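Local coordinates for bifunctional purine biosynthetic protein ADE5,7 (Cryptococcus neoformans var. grubii serotype A, PDB 7LVO), which catalyses two ATP-dependent steps of de novo purine synthesis, the present N-terminal half being the part that joins phosphoribosylamine to glycine as GAR synthetase, at residues F54-S59 and D353-L358; L38-L43 and A63-C68. All coordinates share one frame; numbering follows the deposited sequence.

Contact 1: residues F54-S59 and D353-L358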
loop_
_atom_site.group_PDB
_atom_site.type_symbol
_atom_site.label_atom_id
_atom_site.label_comp_id
_atom_site.label_asym_id
_atom_site.label_seq_id
_atom_site.Cartn_x
_atom_site.Cartn_y
_atom_site.Cartn_z
ATOM N N PHE A 54 15.260 0.119 -3.952
ATOM C CA PHE A 54 16.374 -0.371 -3.157
ATOM C C PHE A 54 16.632 -1.847 -3.424
ATOM O O PHE A 54 17.772 -2.254 -3.670
ATOM C CB PHE A 54 16.081 -0.112 -1.673
ATOM C CG PHE A 54 17.018 -0.807 -0.727
ATOM C CD1 PHE A 54 18.310 -0.336 -0.534
ATOM C CD2 PHE A 54 16.599 -1.920 -0.015
ATOM C CE1 PHE A 54 19.172 -0.972 0.348
ATOM C CE2 PHE A 54 17.457 -2.561 0.869
ATOM C CZ PHE A 54 18.743 -2.084 1.049
ATOM N N LYS A 55 15.582 -2.663 -3.389
ATOM C CA LYS A 55 15.748 -4.101 -3.594
ATOM C C LYS A 55 15.996 -4.436 -5.061
ATOM O O LYS A 55 16.907 -5.207 -5.384
ATOM C CB LYS A 55 14.517 -4.846 -3.081
ATOM C CG LYS A 55 14.308 -4.756 -1.577
ATOM C CD LYS A 55 15.488 -5.351 -0.796
ATOM C CE LYS A 55 15.733 -6.812 -1.155
ATOM N NZ LYS A 55 16.781 -7.433 -0.291
ATOM N N LEU A 56 15.208 -3.848 -5.968
ATOM C CA LEU A 56 15.376 -4.147 -7.388
ATOM C C LEU A 56 16.796 -3.848 -7.855
ATOM O O LEU A 56 17.361 -4.589 -8.672
ATOM C CB LEU A 56 14.362 -3.360 -8.215
ATOM C CG LEU A 56 12.894 -3.701 -7.972
ATOM C CD1 LEU A 56 12.000 -2.754 -8.758
ATOM C CD2 LEU A 56 12.586 -5.147 -8.323
ATOM N N ALA A 57 17.396 -2.775 -7.336
ATOM C CA ALA A 57 18.738 -2.392 -7.764
ATOM C C ALA A 57 19.796 -3.413 -7.358
ATOM O O ALA A 57 20.906 -3.388 -7.901
ATOM C CB ALA A 57 19.098 -1.022 -7.190
ATOM N N GLN A 58 19.483 -4.307 -6.428
ATOM C CA GLN A 58 20.411 -5.354 -6.028
ATOM C C GLN A 58 20.347 -6.584 -6.927
ATOM O O GLN A 58 21.216 -7.458 -6.814
ATOM C CB GLN A 58 20.133 -5.778 -4.584
ATOM C CG GLN A 58 20.384 -4.685 -3.558
ATOM C CD GLN A 58 20.028 -5.122 -2.153
ATOM O OE1 GLN A 58 18.998 -5.764 -1.933
ATOM N NE2 GLN A 58 20.883 -4.795 -1.200
ATOM N N SER A 59 19.350 -6.673 -7.803
ATOM C CA SER A 59 19.236 -7.817 -8.700
ATOM C C SER A 59 20.307 -7.749 -9.780
ATOM O O SER A 59 20.467 -6.726 -10.448
ATOM C CB SER A 59 17.855 -7.852 -9.343
ATOM O OG SER A 59 17.846 -8.655 -10.524
ATOM N N ASP A 353 15.548 -12.622 -5.149
ATOM C CA ASP A 353 15.654 -11.543 -6.124
ATOM C C ASP A 353 14.258 -10.971 -6.328
ATOM O O ASP A 353 13.385 -11.639 -6.890
ATOM C CB ASP A 353 16.241 -12.050 -7.441
ATOM C CG ASP A 353 16.381 -10.949 -8.487
ATOM O OD1 ASP A 353 15.525 -10.050 -8.532
ATOM O OD2 ASP A 353 17.347 -10.989 -9.271
ATOM N N LEU A 354 14.044 -9.733 -5.872
ATOM C CA LEU A 354 12.718 -9.134 -5.992
ATOM C C LEU A 354 12.322 -8.978 -7.455
ATOM O O LEU A 354 11.149 -9.147 -7.805
ATOM C CB LEU A 354 12.671 -7.789 -5.284
ATOM C CG LEU A 354 11.313 -7.094 -5.307
ATOM C CD1 LEU A 354 10.203 -8.002 -4.799
ATOM C CD2 LEU A 354 11.364 -5.797 -4.484
ATOM N N ALA A 355 13.283 -8.643 -8.320
ATOM C CA ALA A 355 12.978 -8.518 -9.744
ATOM C C ALA A 355 12.447 -9.839 -10.301
ATOM O O ALA A 355 11.442 -9.873 -11.022
ATOM C CB ALA A 355 14.222 -8.065 -10.504
ATOM N N GLU A 356 13.109 -10.944 -9.961
ATOM C CA GLU A 356 12.653 -12.248 -10.424
ATOM C C GLU A 356 11.253 -12.547 -9.908
ATOM O O GLU A 356 10.430 -13.131 -10.623
ATOM C CB GLU A 356 13.635 -13.334 -9.978
ATOM C CG GLU A 356 13.323 -14.710 -10.541
ATOM C CD GLU A 356 13.407 -14.743 -12.052
ATOM O OE1 GLU A 356 14.480 -14.403 -12.599
ATOM O OE2 GLU A 356 12.392 -15.090 -12.690
ATOM N N VAL A 357 10.960 -12.140 -8.669
ATOM C CA VAL A 357 9.637 -12.376 -8.102
ATOM C C VAL A 357 8.576 -11.610 -8.891
ATOM O O VAL A 357 7.517 -12.147 -9.227
ATOM C CB VAL A 357 9.622 -11.988 -6.612
ATOM C CG1 VAL A 357 8.200 -12.031 -6.065
ATOM C CG2 VAL A 357 10.543 -12.902 -5.823
ATOM N N LEU A 358 8.853 -10.345 -9.209
ATOM C CA LEU A 358 7.861 -9.532 -9.905
ATOM C C LEU A 358 7.606 -10.056 -11.315
ATOM O O LEU A 358 6.469 -10.043 -11.789
ATOM C CB LEU A 358 8.318 -8.073 -9.942
ATOM C CG LEU A 358 8.542 -7.391 -8.593
ATOM C CD1 LEU A 358 9.046 -5.966 -8.820
ATOM C CD2 LEU A 358 7.253 -7.370 -7.777
HETATM O O HOH W 1 16.595 -8.074 -5.208
#
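K55 opens the contact with the root of its side chain: its CB lies 3.6 Å from L354 CD2, where helix 47-56, in the N domain of GAR synthetase, meets the first turn of helix 354-362, in the ATP-grasp part. The rest of the lysine chain, bent at chi2 and chi3, leads away, and NZ makes a weak hydrogen bond to Q58 OE1; aliphatic carbon thus faces the leucine and the charge stays outside the apolar patch. The carbonyl of K55 reaches the opposite helix through a water that donates to K55 O and accepts from L354 N.

L56 supplies the apolar centre. With chi1 at -64° its CG sits beside the backbone N, which sends the CD2 branch to three partners. CD2 lies 3.8 Å from L354 CG and 4.0 Å from A355 CB, a small residue that lets the turns come close. It also meets L358 CD1 at 3.7 Å, the two leucines crossing at about a right angle.

A type I turn from L56 to S59 then brings the serine to D353, the N-cap of helix 354-362. A carboxylate suits this place because it has an oxygen for each task: E356 N lies 2.9 Å from D353 OD1, above the carboxylate plane, and OD2 serves the serine. The S59 hydroxyl oxygen accepts from R61 N and donates to D353, with OG 2.7 Å from OD2 on its syn side, 16° out of plane.

Contact 2: residues L38-L43 and A63-C68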
loop_
_atom_site.group_PDB
_atom_site.type_symbol
_atom_site.label_atom_id
_atom_site.label_comp_id
_atom_site.label_asym_id
_atom_site.label_seq_id
_atom_site.Cartn_x
_atom_site.Cartn_y
_atom_site.Cartn_z
ATOM N N LEU A 38 17.678 -5.872 -17.510
ATOM C CA LEU A 38 16.316 -5.374 -17.578
ATOM C C LEU A 38 16.242 -3.887 -17.243
ATOM O O LEU A 38 17.069 -3.347 -16.506
ATOM C CB LEU A 38 15.430 -6.158 -16.618
ATOM C CG LEU A 38 15.263 -7.645 -16.929
ATOM C CD1 LEU A 38 14.620 -8.357 -15.750
ATOM C CD2 LEU A 38 14.442 -7.834 -18.191
ATOM N N SER A 39 15.230 -3.230 -17.803
ATOM C CA SER A 39 14.879 -1.855 -17.479
ATOM C C SER A 39 13.489 -1.873 -16.861
ATOM O O SER A 39 12.537 -2.337 -17.497
ATOM C CB SER A 39 14.903 -0.968 -18.725
ATOM O OG SER A 39 16.212 -0.881 -19.250
ATOM N N ILE A 40 13.379 -1.389 -15.623
ATOM C CA ILE A 40 12.128 -1.375 -14.877
ATOM C C ILE A 40 11.722 0.068 -14.621
ATOM O O ILE A 40 12.556 0.908 -14.270
ATOM C CB ILE A 40 12.255 -2.147 -13.545
ATOM C CG1 ILE A 40 12.510 -3.632 -13.814
ATOM C CG2 ILE A 40 11.001 -1.962 -12.703
ATOM C CD1 ILE A 40 12.891 -4.423 -12.576
ATOM N N LEU A 41 10.440 0.353 -14.795
ATOM C CA LEU A 41 9.885 1.688 -14.612
ATOM C C LEU A 41 8.969 1.678 -13.400
ATOM O O LEU A 41 7.949 0.970 -13.392
ATOM C CB LEU A 41 9.118 2.130 -15.856
ATOM C CG LEU A 41 8.348 3.443 -15.765
ATOM C CD1 LEU A 41 9.292 4.622 -15.568
ATOM C CD2 LEU A 41 7.499 3.633 -17.014
ATOM N N LEU A 42 9.337 2.456 -12.379
ATOM C CA LEU A 42 8.525 2.613 -11.181
ATOM C C LEU A 42 7.721 3.900 -11.291
ATOM O O LEU A 42 8.298 4.975 -11.496
ATOM C CB LEU A 42 9.401 2.644 -9.928
ATOM C CG LEU A 42 10.293 1.441 -9.678
ATOM C CD1 LEU A 42 10.976 1.566 -8.322
ATOM C CD2 LEU A 42 9.508 0.139 -9.749
ATOM N N LEU A 43 6.401 3.791 -11.157
ATOM C CA LEU A 43 5.518 4.948 -11.114
ATOM C C LEU A 43 5.247 5.300 -9.651
ATOM O O LEU A 43 4.775 4.457 -8.881
ATOM C CB LEU A 43 4.211 4.676 -11.843
ATOM C CG LEU A 43 4.294 4.117 -13.266
ATOM C CD1 LEU A 43 2.889 4.044 -13.863
ATOM C CD2 LEU A 43 5.205 4.931 -14.150
ATOM N N ALA A 63 19.510 -3.828 -14.943
ATOM C CA ALA A 63 20.519 -2.851 -15.316
ATOM C C ALA A 63 20.044 -1.408 -15.220
ATOM O O ALA A 63 20.884 -0.502 -15.185
ATOM C CB ALA A 63 21.003 -3.111 -16.751
ATOM N N ARG A 64 18.736 -1.172 -15.169
ATOM C CA ARG A 64 18.204 0.186 -15.194
ATOM C C ARG A 64 16.923 0.238 -14.377
ATOM O O ARG A 64 16.025 -0.589 -14.570
ATOM C CB ARG A 64 17.936 0.634 -16.637
ATOM C CG ARG A 64 17.465 2.065 -16.785
ATOM C CD ARG A 64 17.136 2.371 -18.245
ATOM N NE ARG A 64 16.785 3.772 -18.457
ATOM C CZ ARG A 64 16.302 4.257 -19.594
ATOM N NH1 ARG A 64 16.081 3.475 -20.636
ATOM N NH2 ARG A 64 16.030 5.556 -19.683
ATOM N N ILE A 65 16.853 1.204 -13.463
ATOM C CA ILE A 65 15.663 1.463 -12.658
ATOM C C ILE A 65 15.276 2.920 -12.870
ATOM O O ILE A 65 16.099 3.819 -12.661
ATOM C CB ILE A 65 15.909 1.182 -11.169
ATOM C CG1 ILE A 65 16.040 -0.316 -10.905
ATOM C CG2 ILE A 65 14.789 1.771 -10.323
ATOM C CD1 ILE A 65 14.721 -1.049 -10.865
ATOM N N VAL A 66 14.040 3.152 -13.298
ATOM C CA VAL A 66 13.530 4.491 -13.554
ATOM C C VAL A 66 12.373 4.739 -12.596
ATOM O O VAL A 66 11.411 3.962 -12.560
ATOM C CB VAL A 66 13.084 4.666 -15.012
ATOM C CG1 VAL A 66 12.494 6.043 -15.218
ATOM C CG2 VAL A 66 14.247 4.427 -15.956
ATOM N N VAL A 67 12.465 5.821 -11.828
ATOM C CA VAL A 67 11.449 6.190 -10.851
ATOM C C VAL A 67 10.781 7.454 -11.362
ATOM O O VAL A 67 11.405 8.523 -11.402
ATOM C CB VAL A 67 12.043 6.398 -9.450
ATOM C CG1 VAL A 67 10.972 6.281 -8.405
ATOM C CG2 VAL A 67 13.179 5.411 -9.201
ATOM N N CYS A 68 9.513 7.338 -11.747
ATOM C CA CYS A 68 8.762 8.450 -12.316
ATOM C C CYS A 68 7.635 8.853 -11.377
ATOM O O CYS A 68 6.662 8.102 -11.236
ATOM C CB CYS A 68 8.196 8.060 -13.686
ATOM S SG CYS A 68 7.244 9.372 -14.487
#
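The beta-alpha-beta unit of strand 38-44, helix 47-56 and strand 62-67 brings L38-L43 and A63-C68 side by side as parallel neighbours, 4.6 Å apart at closest approach of their axes and inclined by 16°. L38 O begins the pairing by accepting two amides, A63 N on a lone pair in the carbonyl plane and R64 N nearly along the C=O axis. Beyond it the bonds run alternately in the two directions: I40 gives its N-H to R64 O and takes that of V66, and L42 does likewise with V66 O and C68 N. The last is almost straight, 179° at the hydrogen, with C68 N 2.7 Å from L42 O.

These are the inner strands of the four-stranded parallel sheet of the N domain, where strand 108-111 flanks 38-44 and strand 81-83 flanks 62-67. Both sheet faces are covered by helices, which suits the branched aliphatic residues.

On the face with S39, L41 and L43, L41 CD1 comes 3.5 Å from V66 CG1, the two side chains crossing obliquely. The same methyl reaches C68 CB at 4.1 Å, and W100 of helix 95-104 packs on V66. Nearer the strand starts, S39 OG lies 3.5 Å from R64 CB, alongside the aliphatic part of the arginine. That chain is extended from CG to NE, which carries the guanidinium past the serine to a salt bridge with E104.

On the reverse face, I65 folds CD1 back (chi2 -78°) to 3.8 Å from I40 CB, beneath helix 47-56. L42 continues this apolar row, its CD1 4.3 Å from I65 CG2 and its CB 4.2 Å from V67 CG1.

In the fold
Both contacts are largely buried and share one beta-alpha-beta unit: contact 2 pairs its two strands, and contact 1 ties its connecting helix to the ATP-grasp part. L56 belongs to both settings, since its CB lies 3.5 Å from I65 CD1 and its CD1 3.9 Å from L42 CD2, while its CD2 serves the interdomain side. Contact 2 lies within a single domain and relies on regular backbone hydrogen bonds between strands joined by one short crossover. Contact 1 joins segments almost 300 residues apart through side chains and a water, with a capping carboxylate supplying its direct polar link. Contact 2 opens to solvent at A63 and partly at S39 and R64, contact 1 partly at D353.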